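Local structure of bazooka, isoform C,LD29223p (Drosophila melanogaster, 5OAK) at residues A[61-64]-A[65-68]. The protein is a PDZ-containing cell polarity protein of the PAR3 family whose first PDZ domain, fused here to a Par-6 peptide, binds the PDZ-binding motif of Par-6. Sequence-based numbering, arbitrary orientation.
Sequences IKLI and GLTE
Leu63 O accepts the backbone hydrogen bond that closes this turn, from Leu66 N at 3.1 Å. The bond is fairly straight, with an angle of 160° at the hydrogen. Residues 63-66 form a type II beta turn with Ile64 and Gly65 at its corners. Gly65 has a positive phi of 94°, as is usual for the third residue of a type II turn, a position often held by glycine.

Leu66 carries the side-chain part of the contact. Its CG lies anti to its own carbonyl carbon (chi1 -62°), and the branch folds back over the chain that leads into the turn. Leu66 CD1 comes to 3.4 Å from Lys62 O, a plain van der Waals contact. The same methyl, Leu66 CD1, lies 4.2 Å from CG2 of Ile61. These two side chains cross at about a right angle. Leu66 CD1 also approaches CD2 of Leu63 more loosely, at 4.4 Å.

In the PDZ1 domain of Bazooka, the first part of this fusion, the turn connects the short strand 61-62 to helix 68-78. That helix and the strand 21-25 border the peptide groove in PDZ domains generally. Leu63 is buried; its side chain starts away from residues 65-68 and packs on Ile55 and Ile58 of strand 54-58. Its backbone is hydrogen-bonded to Leu56. Leu66 touches Val71 of the helix, and Ile61 touches Gln74, so both side chains reach the same helix, at positions three residues apart.

Thr67 occupies the N-cap position. Its OG1 caps a backbone N in the first turn of the helix. Gln70 OE1 in turn accepts from Thr67 N, in the manner of a capping box.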
loop_
_atom_site.group_PDB
_atom_site.type_symbol
_atom_site.label_atom_id
_atom_site.label_comp_id
_atom_site.label_asym_id
_atom_site.label_seq_id
_atom_site.Cartn_x
_atom_site.Cartn_y
_atom_site.Cartn_z
ATOM N N ILE A 61 -6.386 1.245 -9.105
ATOM C CA ILE A 61 -6.795 -0.167 -9.109
ATOM C C ILE A 61 -7.329 -0.463 -7.695
ATOM O O ILE A 61 -6.572 -0.461 -6.703
ATOM C CB ILE A 61 -5.671 -1.128 -9.474
ATOM C CG1 ILE A 61 -5.080 -0.773 -10.848
ATOM C CG2 ILE A 61 -6.175 -2.586 -9.418
ATOM C CD1 ILE A 61 -6.109 -0.684 -11.935
ATOM N N LYS A 62 -8.633 -0.678 -7.593
ATOM C CA LYS A 62 -9.260 -1.015 -6.312
ATOM C C LYS A 62 -8.808 -2.379 -5.827
ATOM O O LYS A 62 -8.843 -3.380 -6.585
ATOM C CB LYS A 62 -10.737 -0.970 -6.512
ATOM C CG LYS A 62 -11.157 0.471 -6.589
ATOM C CD LYS A 62 -12.658 0.619 -6.721
ATOM C CE LYS A 62 -12.992 2.054 -7.145
ATOM N NZ LYS A 62 -14.457 2.241 -7.249
ATOM N N LEU A 63 -8.402 -2.472 -4.572
ATOM C CA LEU A 63 -7.888 -3.739 -4.073
ATOM C C LEU A 63 -8.986 -4.666 -3.531
ATOM O O LEU A 63 -8.787 -5.897 -3.484
ATOM C CB LEU A 63 -6.873 -3.514 -2.973
ATOM C CG LEU A 63 -5.651 -2.651 -3.386
ATOM C CD1 LEU A 63 -4.639 -2.620 -2.224
ATOM C CD2 LEU A 63 -4.992 -3.199 -4.659
ATOM N N ILE A 64 -10.130 -4.125 -3.094
ATOM C CA ILE A 64 -11.182 -4.981 -2.514
ATOM C C ILE A 64 -11.728 -5.914 -3.611
ATOM O O ILE A 64 -11.946 -5.477 -4.745
ATOM C CB ILE A 64 -12.295 -4.111 -1.904
ATOM C CG1 ILE A 64 -11.801 -3.468 -0.597
ATOM C CG2 ILE A 64 -13.530 -4.908 -1.587
ATOM C CD1 ILE A 64 -12.797 -2.349 -0.072
ATOM N N GLY A 65 -11.838 -7.214 -3.298
ATOM C CA GLY A 65 -12.333 -8.205 -4.244
ATOM C C GLY A 65 -11.221 -8.887 -4.998
ATOM O O GLY A 65 -11.483 -9.920 -5.651
ATOM N N LEU A 66 -10.005 -8.367 -4.941
ATOM C CA LEU A 66 -8.902 -9.032 -5.635
ATOM C C LEU A 66 -8.323 -10.139 -4.761
ATOM O O LEU A 66 -8.323 -10.029 -3.510
ATOM C CB LEU A 66 -7.783 -8.049 -6.000
ATOM C CG LEU A 66 -8.198 -6.937 -6.950
ATOM C CD1 LEU A 66 -6.934 -6.115 -7.321
ATOM C CD2 LEU A 66 -8.876 -7.462 -8.200
ATOM N N THR A 67 -7.813 -11.189 -5.411
ATOM C CA THR A 67 -7.180 -12.250 -4.660
ATOM C C THR A 67 -5.840 -11.746 -4.109
ATOM O O THR A 67 -5.278 -10.695 -4.549
ATOM C CB THR A 67 -6.920 -13.503 -5.519
ATOM O OG1 THR A 67 -5.822 -13.205 -6.394
ATOM C CG2 THR A 67 -8.144 -13.950 -6.338
ATOM N N GLU A 68 -5.329 -12.484 -3.143
ATOM C CA GLU A 68 -4.067 -12.108 -2.529
ATOM C C GLU A 68 -2.963 -12.004 -3.611
ATOM O O GLU A 68 -2.142 -11.080 -3.615
ATOM C CB GLU A 68 -3.705 -13.132 -1.425
ATOM C CG GLU A 68 -2.582 -12.655 -0.607
ATOM C CD GLU A 68 -2.279 -13.486 0.642
ATOM O OE1 GLU A 68 -1.150 -13.358 1.168
ATOM O OE2 GLU A 68 -3.148 -14.226 1.118
#